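Oxidized polyvinyl alcohol hydrolase (Pseudomonas sp. VM15C, PDB 3WWC) hydrolyses beta-diketones, cleaving nonane-4,6-dione to pentan-2-one and butanoate, and breaks down oxidized polyvinyl alcohol in the second step of polyvinyl alcohol degradation. Local coordinates at residues P67-S71 and W126-F130; G180-N184 and P199-Y205; C297-H301 and E340-C344. The protein carries 1 engineered substitution. All coordinates share one frame; numbering follows the deposited sequence.

Interaction 1: P67-S71 and W126-F130. With BUA (butanoic acid), chain C; BUA (butanoic acid), chain D.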
ATOM      1  N   PRO A  67       4.514  -4.680   5.360  1.00  7.51           N
ATOM      2  CA  PRO A  67       3.057  -4.770   5.371  1.00  7.48           C
ATOM      3  C   PRO A  67       2.440  -3.705   6.247  1.00  6.91           C
ATOM      4  O   PRO A  67       2.957  -3.373   7.339  1.00  8.09           O
ATOM      5  CB  PRO A  67       2.824  -6.170   5.943  1.00  6.94           C
ATOM      6  CG  PRO A  67       3.971  -6.317   6.950  1.00  6.50           C
ATOM      7  CD  PRO A  67       5.127  -5.733   6.213  1.00  7.14           C
ATOM      8  N   MET A  68       1.314  -3.184   5.770  1.00  6.86           N
ATOM      9  CA  MET A  68       0.594  -2.146   6.522  1.00  7.49           C
ATOM     10  C   MET A  68      -0.830  -2.537   6.783  1.00  8.28           C
ATOM     11  O   MET A  68      -1.540  -2.967   5.872  1.00  8.54           O
ATOM     12  CB  MET A  68       0.613  -0.840   5.743  1.00  8.56           C
ATOM     13  CG  MET A  68       2.022  -0.314   5.668  1.00  8.49           C
ATOM     14  SD  MET A  68       2.175   1.169   4.619  1.00 11.71           S
ATOM     15  CE  MET A  68       1.999   0.490   3.050  1.00  9.95           C
ATOM     16  N   THR A  69      -1.270  -2.349   8.024  1.00  8.66           N
ATOM     17  CA  THR A  69      -2.658  -2.589   8.369  1.00  8.18           C
ATOM     18  C   THR A  69      -3.534  -1.455   7.851  1.00  8.89           C
ATOM     19  O   THR A  69      -3.054  -0.487   7.215  1.00  8.20           O
ATOM     20  CB  THR A  69      -2.758  -2.709   9.909  1.00  9.04           C
ATOM     21  OG1 THR A  69      -4.064  -3.229  10.222  1.00  9.31           O
ATOM     22  CG2 THR A  69      -2.548  -1.345  10.601  1.00  7.86           C
ATOM     23  N   GLY A  70      -4.825  -1.583   8.121  1.00  7.72           N
ATOM     24  CA  GLY A  70      -5.796  -0.582   7.675  1.00  9.33           C
ATOM     25  C   GLY A  70      -6.272   0.335   8.789  1.00  8.74           C
ATOM     26  O   GLY A  70      -5.493   0.840   9.599  1.00 10.01           O
ATOM     27  N   SER A  71      -7.581   0.561   8.800  1.00  9.88           N
ATOM     28  CA  SER A  71      -8.178   1.480   9.777  1.00  9.20           C
ATOM     29  C   SER A  71      -8.549   0.905  11.095  1.00  9.77           C
ATOM     30  O   SER A  71      -8.429   1.588  12.106  1.00 10.97           O
ATOM     31  CB  SER A  71      -9.447   2.094   9.165  1.00 10.72           C
ATOM     32  OG  SER A  71      -9.106   2.890   8.021  1.00 12.73           O
ATOM     33  N   TRP A 126      -7.396  10.893   5.823  1.00  9.71           N
ATOM     34  CA  TRP A 126      -7.775   9.778   6.694  1.00  8.37           C
ATOM     35  C   TRP A 126      -6.663   9.527   7.711  1.00  9.35           C
ATOM     36  O   TRP A 126      -5.498   9.501   7.379  1.00  9.59           O
ATOM     37  CB  TRP A 126      -8.015   8.582   5.764  1.00  9.35           C
ATOM     38  CG  TRP A 126      -8.887   7.549   6.385  1.00  9.88           C
ATOM     39  CD1 TRP A 126      -8.557   6.263   6.658  1.00 12.34           C
ATOM     40  CD2 TRP A 126     -10.217   7.744   6.877  1.00 12.85           C
ATOM     41  NE1 TRP A 126      -9.600   5.638   7.315  1.00 14.15           N
ATOM     42  CE2 TRP A 126     -10.627   6.531   7.451  1.00 12.96           C
ATOM     43  CE3 TRP A 126     -11.098   8.830   6.877  1.00 12.90           C
ATOM     44  CZ2 TRP A 126     -11.887   6.364   8.033  1.00 16.22           C
ATOM     45  CZ3 TRP A 126     -12.367   8.663   7.463  1.00 16.35           C
ATOM     46  CH2 TRP A 126     -12.736   7.440   8.028  1.00 17.94           C
ATOM     47  N   ASN A 127      -7.029   9.353   8.961  1.00  9.78           N
ATOM     48  CA  ASN A 127      -6.035   9.279  10.043  1.00  8.76           C
ATOM     49  C   ASN A 127      -5.081   8.078  10.195  1.00  9.54           C
ATOM     50  O   ASN A 127      -4.030   8.246  10.784  1.00 11.31           O
ATOM     51  CB  ASN A 127      -6.764   9.471  11.387  1.00  9.60           C
ATOM     52  CG  ASN A 127      -5.914  10.163  12.425  1.00 10.49           C
ATOM     53  OD1 ASN A 127      -5.142  11.060  12.126  1.00 12.86           O
ATOM     54  ND2 ASN A 127      -6.091   9.751  13.678  1.00 13.63           N
ATOM     55  N   PRO A 128      -5.419   6.864   9.696  1.00  8.69           N
ATOM     56  CA  PRO A 128      -4.488   5.752   9.894  1.00  9.06           C
ATOM     57  C   PRO A 128      -3.075   5.951   9.356  1.00  9.12           C
ATOM     58  O   PRO A 128      -2.083   5.568  10.005  1.00  8.83           O
ATOM     59  CB  PRO A 128      -5.171   4.573   9.194  1.00  9.07           C
ATOM     60  CG  PRO A 128      -6.695   4.857   9.426  1.00  9.36           C
ATOM     61  CD  PRO A 128      -6.729   6.414   9.181  1.00  9.43           C
ATOM     62  N   TRP A 129      -2.983   6.528   8.153  1.00  8.38           N
ATOM     63  CA  TRP A 129      -1.694   6.772   7.518  1.00  8.12           C
ATOM     64  C   TRP A 129      -1.797   8.120   6.823  1.00  8.25           C
ATOM     65  O   TRP A 129      -2.874   8.584   6.508  1.00  8.82           O
ATOM     66  CB  TRP A 129      -1.381   5.723   6.425  1.00  8.25           C
ATOM     67  CG  TRP A 129      -1.403   4.254   6.895  1.00  7.75           C
ATOM     68  CD1 TRP A 129      -2.423   3.333   6.701  1.00  8.61           C
ATOM     69  CD2 TRP A 129      -0.376   3.565   7.618  1.00  7.09           C
ATOM     70  NE1 TRP A 129      -2.087   2.128   7.274  1.00  7.44           N
ATOM     71  CE2 TRP A 129      -0.837   2.235   7.842  1.00  7.13           C
ATOM     72  CE3 TRP A 129       0.885   3.936   8.110  1.00  8.28           C
ATOM     73  CZ2 TRP A 129      -0.067   1.279   8.530  1.00  8.70           C
ATOM     74  CZ3 TRP A 129       1.650   3.014   8.791  1.00  8.74           C
ATOM     75  CH2 TRP A 129       1.175   1.678   9.001  1.00  8.28           C
ATOM     76  N   PHE A 130      -0.636   8.724   6.537  1.00  8.41           N
ATOM     77  CA  PHE A 130      -0.624   9.987   5.794  1.00  8.63           C
ATOM     78  C   PHE A 130      -0.631   9.538   4.320  1.00  8.10           C
ATOM     79  O   PHE A 130       0.390   9.517   3.630  1.00  8.33           O
ATOM     80  CB  PHE A 130       0.659  10.751   6.180  1.00  8.36           C
ATOM     81  CG  PHE A 130       0.748  11.071   7.683  1.00  8.26           C
ATOM     82  CD1 PHE A 130      -0.205  11.893   8.263  1.00 10.27           C
ATOM     83  CD2 PHE A 130       1.747  10.519   8.498  1.00  9.38           C
ATOM     84  CE1 PHE A 130      -0.157  12.139   9.653  1.00 11.23           C
ATOM     85  CE2 PHE A 130       1.795  10.768   9.852  1.00  9.55           C
ATOM     86  CZ  PHE A 130       0.834  11.583  10.443  1.00 10.99           C
TER
HETATM   87  C1  BUA C 402     -11.383   5.630   3.491  0.50 32.18           C
HETATM   88  C2  BUA C 402     -11.246   4.106   3.486  1.00 31.98           C
HETATM   89  C3  BUA C 402     -10.088   3.707   4.402  1.00 30.41           C
HETATM   90  C4  BUA C 402      -9.976   2.184   4.510  1.00 30.26           C
HETATM   91  O1  BUA C 402      -9.536   1.729   5.591  1.00 22.42           O
HETATM   92  O2  BUA C 402     -10.265   1.523   3.486  1.00 30.08           O
HETATM   93  C1  BUA D 403     -11.438   5.995   2.706  0.50 43.68           C
HETATM   94  C2  BUA D 403     -11.736   7.482   2.909  1.00 43.54           C
HETATM   95  C3  BUA D 403     -13.174   7.648   3.409  1.00 44.57           C
HETATM   96  C4  BUA D 403     -13.446   9.129   3.677  1.00 45.59           C
HETATM   97  O1  BUA D 403     -12.668   9.958   3.159  1.00 45.76           O
HETATM   98  O2  BUA D 403     -14.429   9.400   4.400  1.00 46.44           O
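Two tryptophans of 126-130 each spend their indole N-H on the chain at 67-71, and one of these bonds continues into a bound ligand. Trp-126 NE1 gives its hydrogen to Ser-71 OG at 2.9 Å, with the oxygen exactly in the ring plane and an N-H...O angle of 163°. The same hydroxyl donates to O1 of the chain C butanoic acid, 2.7 Å from OG, so the indole orients the serine and the serine holds the acid. Ser-71 chi1 is -64°, which sets OG beside its own backbone N and opposite the carbonyl carbon; Pro-128 CG packs against that oxygen at 3.4 Å.

The second indole grips backbone: Trp-129 NE1 meets Thr-69 O at 2.8 Å, close to the ring plane, though the donor is tilted out of the carbonyl plane. Strand 62-68 is part of the central sheet of the alpha/beta-hydrolase fold, and the turn leaving it is where such enzymes commonly build part of the oxyanion hole. Here Ser-71 and Trp-126 line the butanoic acid pocket together with the engineered Ala-177, and His-303 also bonds to the ligand.

Met-68 closes over one face of the Trp-129 indole. Its CB is 3.6 Å from CZ2 and CG makes a CH-pi contact. The extended chi2 (175°) carries SD out over the ring in a Met-aromatic contact, 4.3 Å from the six-membered ring centroid and almost on its normal; the chain then bends and sends CE to Thr-183. Both butanoic acids lie over the same face of Trp-126, but their C1 atoms are modelled only 0.9 Å apart; full simultaneous occupancy is doubtful, as are contacts made by those methyl ends. Asn-125 bonds to the second acid.

Interaction 2: G180-N184 and P199-Y205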
ATOM      1  N   GLY A 180      -3.505  -0.003   1.903  1.00  6.79           N
ATOM      2  CA  GLY A 180      -3.377  -0.105   0.453  1.00  6.85           C
ATOM      3  C   GLY A 180      -3.290   1.293  -0.164  1.00  6.75           C
ATOM      4  O   GLY A 180      -2.562   1.484  -1.133  1.00  7.71           O
ATOM      5  N   THR A 181      -4.029   2.272   0.385  1.00  6.74           N
ATOM      6  CA  THR A 181      -3.956   3.643  -0.102  1.00  7.35           C
ATOM      7  C   THR A 181      -2.545   4.155   0.149  1.00  6.59           C
ATOM      8  O   THR A 181      -1.950   4.810  -0.709  1.00  8.07           O
ATOM      9  CB  THR A 181      -4.975   4.506   0.646  1.00  7.44           C
ATOM     10  OG1 THR A 181      -6.253   3.824   0.622  1.00  8.24           O
ATOM     11  CG2 THR A 181      -5.064   5.894   0.010  1.00  7.78           C
ATOM     12  N   MET A 182      -2.029   3.861   1.324  1.00  6.70           N
ATOM     13  CA  MET A 182      -0.671   4.296   1.634  1.00  7.53           C
ATOM     14  C   MET A 182       0.351   3.657   0.706  1.00  6.99           C
ATOM     15  O   MET A 182       1.351   4.319   0.340  1.00  8.22           O
ATOM     16  CB  MET A 182      -0.374   3.972   3.111  1.00  7.88           C
ATOM     17  CG  MET A 182       0.999   4.477   3.614  1.00  7.19           C
ATOM     18  SD  MET A 182       1.037   6.294   3.671  1.00  7.94           S
ATOM     19  CE  MET A 182       2.419   6.635   2.571  1.00  8.95           C
ATOM     20  N   THR A 183       0.109   2.399   0.298  1.00  6.68           N
ATOM     21  CA  THR A 183       1.021   1.718  -0.647  1.00  6.37           C
ATOM     22  C   THR A 183       1.001   2.518  -1.960  1.00  7.74           C
ATOM     23  O   THR A 183       2.045   2.792  -2.552  1.00  7.33           O
ATOM     24  CB  THR A 183       0.554   0.298  -0.910  1.00  7.37           C
ATOM     25  OG1 THR A 183       0.614  -0.421   0.330  1.00  7.44           O
ATOM     26  CG2 THR A 183       1.476  -0.390  -1.920  1.00  8.15           C
ATOM     27  N   ASN A 184      -0.185   2.853  -2.467  1.00  8.08           N
ATOM     28  CA  ASN A 184      -0.259   3.637  -3.690  1.00  7.63           C
ATOM     29  C   ASN A 184       0.521   4.956  -3.541  1.00  7.79           C
ATOM     30  O   ASN A 184       1.286   5.332  -4.445  1.00  8.80           O
ATOM     31  CB  ASN A 184      -1.734   4.009  -4.028  1.00  8.55           C
ATOM     32  CG  ASN A 184      -2.491   2.869  -4.672  1.00  8.16           C
ATOM     33  OD1 ASN A 184      -1.904   2.029  -5.370  1.00  8.83           O
ATOM     34  ND2 ASN A 184      -3.831   2.839  -4.470  1.00  8.58           N
ATOM     35  N   PRO A 199      -0.870  -2.981  -3.294  1.00  6.79           N
ATOM     36  CA  PRO A 199      -1.994  -2.184  -2.755  1.00  7.72           C
ATOM     37  C   PRO A 199      -3.291  -2.994  -2.857  1.00  7.03           C
ATOM     38  O   PRO A 199      -3.800  -3.199  -3.950  1.00  7.66           O
ATOM     39  CB  PRO A 199      -1.996  -0.924  -3.636  1.00  8.22           C
ATOM     40  CG  PRO A 199      -1.369  -1.430  -4.987  1.00  7.30           C
ATOM     41  CD  PRO A 199      -0.332  -2.432  -4.577  1.00  6.63           C
ATOM     42  N   ILE A 200      -3.775  -3.499  -1.725  1.00  6.30           N
ATOM     43  CA  ILE A 200      -4.983  -4.310  -1.668  1.00  7.62           C
ATOM     44  C   ILE A 200      -6.130  -3.424  -1.226  1.00  7.50           C
ATOM     45  O   ILE A 200      -6.125  -2.878  -0.118  1.00  7.32           O
ATOM     46  CB  ILE A 200      -4.821  -5.460  -0.658  1.00  6.97           C
ATOM     47  CG1 ILE A 200      -3.570  -6.292  -0.962  1.00  9.46           C
ATOM     48  CG2 ILE A 200      -6.082  -6.322  -0.704  1.00  9.70           C
ATOM     49  CD1 ILE A 200      -3.341  -7.459   0.072  1.00  8.36           C
ATOM     50  N   SER A 201      -7.088  -3.257  -2.136  1.00  8.50           N
ATOM     51  CA  SER A 201      -8.284  -2.443  -1.852  1.00  8.94           C
ATOM     52  C   SER A 201      -7.943  -1.095  -1.279  1.00  9.43           C
ATOM     53  O   SER A 201      -8.478  -0.690  -0.232  1.00 11.27           O
ATOM     54  CB  SER A 201      -9.170  -3.203  -0.924  1.00  9.01           C
ATOM     55  OG  SER A 201      -9.533  -4.424  -1.513  1.00 13.97           O
ATOM     56  N   GLY A 202      -7.039  -0.429  -1.971  1.00  8.96           N
ATOM     57  CA  GLY A 202      -6.646   0.931  -1.572  1.00  8.87           C
ATOM     58  C   GLY A 202      -7.419   1.965  -2.365  1.00  9.00           C
ATOM     59  O   GLY A 202      -7.931   1.707  -3.472  1.00  9.92           O
ATOM     60  N   GLU A 203      -7.499   3.155  -1.797  1.00  8.96           N
ATOM     61  CA  GLU A 203      -8.146   4.260  -2.506  1.00  8.42           C
ATOM     62  C   GLU A 203      -7.152   4.945  -3.449  1.00  8.51           C
ATOM     63  O   GLU A 203      -5.904   4.784  -3.354  1.00  8.45           O
ATOM     64  CB  GLU A 203      -8.679   5.329  -1.510  1.00  9.89           C
ATOM     65  CG  GLU A 203     -10.221   5.316  -1.282  1.00 10.05           C
ATOM     66  CD  GLU A 203     -10.995   5.848  -2.469  1.00 11.97           C
ATOM     67  OE1 GLU A 203     -12.205   6.046  -2.287  1.00 14.24           O
ATOM     68  OE2 GLU A 203     -10.443   6.091  -3.575  1.00 10.69           O
ATOM     69  N   TRP A 204      -7.739   5.720  -4.359  1.00  7.53           N
ATOM     70  CA  TRP A 204      -7.013   6.597  -5.292  1.00  8.31           C
ATOM     71  C   TRP A 204      -7.487   8.052  -5.026  1.00  9.45           C
ATOM     72  O   TRP A 204      -6.766   8.998  -5.343  1.00  9.89           O
ATOM     73  CB  TRP A 204      -7.355   6.248  -6.756  1.00  8.16           C
ATOM     74  CG  TRP A 204      -6.311   6.725  -7.748  1.00  8.61           C
ATOM     75  CD1 TRP A 204      -6.423   7.775  -8.640  1.00  8.56           C
ATOM     76  CD2 TRP A 204      -5.004   6.164  -7.951  1.00  7.85           C
ATOM     77  NE1 TRP A 204      -5.267   7.888  -9.388  1.00  8.09           N
ATOM     78  CE2 TRP A 204      -4.375   6.910  -8.988  1.00  7.92           C
ATOM     79  CE3 TRP A 204      -4.297   5.092  -7.354  1.00 10.07           C
ATOM     80  CZ2 TRP A 204      -3.080   6.614  -9.445  1.00  9.31           C
ATOM     81  CZ3 TRP A 204      -3.006   4.797  -7.808  1.00  8.62           C
ATOM     82  CH2 TRP A 204      -2.397   5.546  -8.848  1.00  8.70           C
ATOM     83  N   TYR A 205      -8.680   8.212  -4.466  1.00  9.44           N
ATOM     84  CA  TYR A 205      -9.310   9.540  -4.202  1.00  9.68           C
ATOM     85  C   TYR A 205      -9.343  10.328  -5.497  1.00 10.34           C
ATOM     86  O   TYR A 205      -8.815  11.455  -5.625  1.00  9.74           O
ATOM     87  CB  TYR A 205      -8.548  10.319  -3.152  1.00  8.96           C
ATOM     88  CG  TYR A 205      -8.414   9.627  -1.824  1.00  8.14           C
ATOM     89  CD1 TYR A 205      -9.537   9.221  -1.090  1.00 10.58           C
ATOM     90  CD2 TYR A 205      -7.152   9.486  -1.243  1.00  9.22           C
ATOM     91  CE1 TYR A 205      -9.397   8.719   0.204  1.00 10.46           C
ATOM     92  CE2 TYR A 205      -7.004   8.991   0.051  1.00  9.76           C
ATOM     93  CZ  TYR A 205      -8.124   8.621   0.759  1.00  9.90           C
ATOM     94  OH  TYR A 205      -8.000   8.209   2.086  1.00 10.68           O
TER
HETATM   95  O   HOH W   1      -8.047   4.986   2.324  1.00 13.03           O
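Asn-184, Pro-199 and Thr-181 bury the most surface where helix 178-189 lies against the end of strand 196-200 and the loop beyond it. Asn-184 ND2 makes the amide's hydrogen bond, donating to Glu-203 O at 3.1 Å; that oxygen stays near the amide plane, but the donor approaches from above the carbonyl plane. OD1 only packs, against Pro-199 CB at 3.4 Å. The amide also stands at the edge of the Trp-204 indole, the two planes 75° apart.

Pro-199 CB rests against two oxygens of the helix, Asn-184 OD1 and Gly-180 O, the latter at 3.5 Å, and Thr-183 turns its methyl to the proline CD. The backbones come nearest at the glycines, Gly-180 CA and Gly-202 CA being 4.0 Å apart. This is the packing of a beta-alpha-beta unit, just past Ala-177, the engineered residue at what is probably the nucleophile position of an alpha/beta-hydrolase.

Thr-181 chi1 of -49° holds OG1 beside its own backbone N, where it accepts Glu-203 N at 2.8 Å in a nearly straight bond (169°) and also bonds to Ala-177 O. Water 1 bridges this hydroxyl to Tyr-205 OH, whose stronger partner is Glu-131. Glu-203 OE2 takes two N-H groups, that of Trp-204 with its anti lone pair and that of Tyr-205 from above the carboxylate plane, which holds the local backbone and would probably favour the charged form.

Interaction 3: C297-H301 and E340-C344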
ATOM      1  N   CYS A 297      -5.335  -8.193  -9.958  1.00  9.02           N
ATOM      2  CA  CYS A 297      -5.879  -9.384  -9.348  1.00 10.12           C
ATOM      3  C   CYS A 297      -7.265  -9.139  -8.770  1.00 10.84           C
ATOM      4  O   CYS A 297      -7.471  -8.143  -8.100  1.00 10.08           O
ATOM      5  CB  CYS A 297      -5.019  -9.839  -8.164  1.00 11.15           C
ATOM      6  SG  CYS A 297      -3.517 -10.729  -8.624  1.00 15.55           S
ATOM      7  N   SER A 298      -8.191 -10.071  -9.036  1.00 12.07           N
ATOM      8  CA  SER A 298      -9.540  -9.982  -8.504  1.00 12.77           C
ATOM      9  C   SER A 298      -9.856 -11.182  -7.642  1.00 11.74           C
ATOM     10  O   SER A 298      -9.457 -12.324  -7.954  1.00 13.11           O
ATOM     11  CB  SER A 298     -10.578  -9.960  -9.636  1.00 13.76           C
ATOM     12  OG  SER A 298     -10.380  -8.840 -10.481  1.00 18.89           O
ATOM     13  N   SER A 299     -10.534 -10.931  -6.534  1.00 12.66           N
ATOM     14  CA  SER A 299     -11.006 -12.010  -5.679  1.00 13.63           C
ATOM     15  C   SER A 299     -12.457 -11.688  -5.255  1.00 15.99           C
ATOM     16  O   SER A 299     -13.074 -10.756  -5.766  1.00 15.83           O
ATOM     17  CB  SER A 299     -10.116 -12.246  -4.454  1.00 14.28           C
ATOM     18  OG  SER A 299     -10.517 -13.476  -3.814  1.00 17.50           O
ATOM     19  N   THR A 300     -12.994 -12.436  -4.292  1.00 16.51           N
ATOM     20  CA  THR A 300     -14.397 -12.237  -3.937  1.00 18.31           C
ATOM     21  C   THR A 300     -14.606 -12.138  -2.469  1.00 19.78           C
ATOM     22  O   THR A 300     -15.730 -12.335  -1.973  1.00 20.85           O
ATOM     23  CB  THR A 300     -15.212 -13.444  -4.432  1.00 19.52           C
ATOM     24  OG1 THR A 300     -14.600 -14.638  -3.912  1.00 20.58           O
ATOM     25  CG2 THR A 300     -15.226 -13.511  -5.952  1.00 21.60           C
ATOM     26  N   HIS A 301     -13.553 -11.837  -1.745  1.00 17.94           N
ATOM     27  CA  HIS A 301     -13.618 -11.784  -0.303  1.00 19.23           C
ATOM     28  C   HIS A 301     -14.092 -10.475   0.318  1.00 20.39           C
ATOM     29  O   HIS A 301     -14.236 -10.404   1.551  1.00 21.61           O
ATOM     30  CB  HIS A 301     -12.243 -12.076   0.247  1.00 18.76           C
ATOM     31  CG  HIS A 301     -11.234 -11.028  -0.117  1.00 16.83           C
ATOM     32  ND1 HIS A 301     -10.781 -10.862  -1.409  1.00 15.61           N
ATOM     33  CD2 HIS A 301     -10.671 -10.042   0.607  1.00 16.69           C
ATOM     34  CE1 HIS A 301      -9.982  -9.808  -1.466  1.00 17.42           C
ATOM     35  NE2 HIS A 301      -9.910  -9.286  -0.256  1.00 15.09           N
ATOM     36  N   GLU A 340      -6.243 -20.767  -5.910  1.00 13.00           N
ATOM     37  CA  GLU A 340      -7.667 -20.823  -6.165  1.00 13.91           C
ATOM     38  C   GLU A 340      -8.348 -19.687  -5.382  1.00 13.89           C
ATOM     39  O   GLU A 340      -8.001 -19.439  -4.239  1.00 14.13           O
ATOM     40  CB  GLU A 340      -8.212 -22.175  -5.683  1.00 16.88           C
ATOM     41  CG  GLU A 340      -9.631 -22.372  -6.151  1.00 25.94           C
ATOM     42  CD  GLU A 340     -10.246 -23.707  -5.725  1.00 30.23           C
ATOM     43  OE1 GLU A 340     -11.450 -23.894  -6.053  1.00 34.67           O
ATOM     44  OE2 GLU A 340      -9.542 -24.532  -5.068  1.00 32.73           O
ATOM     45  N   GLY A 341      -9.271 -19.007  -6.043  1.00 13.33           N
ATOM     46  CA  GLY A 341      -9.988 -17.892  -5.424  1.00 13.12           C
ATOM     47  C   GLY A 341      -9.547 -16.554  -5.975  1.00 14.80           C
ATOM     48  O   GLY A 341     -10.126 -15.522  -5.598  1.00 15.24           O
ATOM     49  N   TYR A 342      -8.559 -16.561  -6.873  1.00 13.19           N
ATOM     50  CA  TYR A 342      -8.012 -15.323  -7.469  1.00 12.66           C
ATOM     51  C   TYR A 342      -7.886 -15.444  -8.968  1.00 13.81           C
ATOM     52  O   TYR A 342      -7.578 -16.541  -9.496  1.00 14.86           O
ATOM     53  CB  TYR A 342      -6.574 -15.014  -6.927  1.00 11.77           C
ATOM     54  CG  TYR A 342      -6.537 -14.935  -5.425  1.00 11.46           C
ATOM     55  CD1 TYR A 342      -6.751 -13.732  -4.778  1.00 10.03           C
ATOM     56  CD2 TYR A 342      -6.447 -16.092  -4.654  1.00 12.60           C
ATOM     57  CE1 TYR A 342      -6.897 -13.705  -3.390  1.00 10.52           C
ATOM     58  CE2 TYR A 342      -6.600 -16.086  -3.290  1.00 11.52           C
ATOM     59  CZ  TYR A 342      -6.835 -14.874  -2.663  1.00 10.26           C
ATOM     60  OH  TYR A 342      -7.081 -14.837  -1.325  1.00 13.09           O
ATOM     61  N   THR A 343      -8.105 -14.319  -9.654  1.00 13.22           N
ATOM     62  CA  THR A 343      -7.930 -14.276 -11.114  1.00 14.62           C
ATOM     63  C   THR A 343      -7.050 -13.054 -11.335  1.00 13.98           C
ATOM     64  O   THR A 343      -7.392 -11.954 -10.863  1.00 14.06           O
ATOM     65  CB  THR A 343      -9.243 -14.108 -11.798  1.00 16.43           C
ATOM     66  OG1 THR A 343     -10.064 -15.246 -11.474  1.00 21.36           O
ATOM     67  CG2 THR A 343      -9.050 -14.056 -13.260  1.00 21.00           C
ATOM     68  N   CYS A 344      -5.936 -13.229 -12.036  1.00 12.81           N
ATOM     69  CA  CYS A 344      -4.982 -12.153 -12.237  1.00 13.23           C
ATOM     70  C   CYS A 344      -4.422 -12.123 -13.646  1.00 12.35           C
ATOM     71  O   CYS A 344      -4.335 -13.154 -14.324  1.00 14.55           O
ATOM     72  CB  CYS A 344      -3.773 -12.308 -11.276  1.00 13.11           C
ATOM     73  SG  CYS A 344      -4.119 -12.494  -9.485  1.00 14.80           S
TER
HETATM   74  O   HOH W   2      -8.268  -9.227 -12.400  1.00 19.42           O
HETATM   75  O   HOH W   3     -11.449 -14.654  -8.691  1.00 35.69           O
HETATM   76  O   HOH W   4      -9.773 -13.944  -0.933  1.00 19.00           O
HETATM   77  O   HOH W   5     -12.898 -15.845  -5.472  1.00 35.66           O
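Ser-299 CB and OG come up obliquely to the Tyr-342 ring, each 3.7 Å from CE1, while Phe-313 of helix 310-322 stacks on the ring and Pro-306 touches it too. At its far end the phenol bonds to Leu-308 O. Water 4 donates both to Tyr-342 OH and to Ser-299 OG, so the ring and the serine share a bridge as well as a packing contact. With chi1 at -169°, Ser-299 OG lies opposite its backbone N and donates to Gly-341 O at 2.7 Å.

Beyond this point the chains run as antiparallel strands, 343-346 forming the outer edge of the central sheet beside 292-298. Ser-298 and Thr-343 are a hydrogen-bonded pair, with Ser-298 N to Thr-343 O at 2.7 Å and Thr-343 N to Ser-298 O at 2.9 Å. Next to them Cys-297 and Cys-344, a non-hydrogen-bonded pair, are joined through SG atoms 2.1 Å apart with chi3 of 108°, on the sheet face covered by Trp-316.

Waters 2 and 3 bind around Ser-298 and Thr-343 on the other face, and water 5 links Thr-300 OG1 to Gly-341 O. Having given its one hydrogen to Gly-341 O, Ser-299 OG is left to accept from water 4, while the disulfide fixes the pairing of the edge strand covalently.

Overall arrangement
All three contacts draw on one central sheet, but only the first two reach the pocket. Interactions 1 and 2 have centres about 10 Å apart and touch: Met-68 SD packs on Met-182 CG at 3.7 Å, and Trp-126 CB lies 3.7 Å from Tyr-205 OH. Trp-126 belongs to the sites of both butanoic acids, Ser-71 to the first and Tyr-205 to the second. Gly-70 lies about 4 Å, and Gly-202 about 6 Å, from the side chain of engineered Ala-177, probably a charge relay position. Interaction 3 closes the far edge of the sheet, its nearest atoms about 5 Å from interaction 2 and about 12 Å from interaction 1, centres about 17 and 23 Å away.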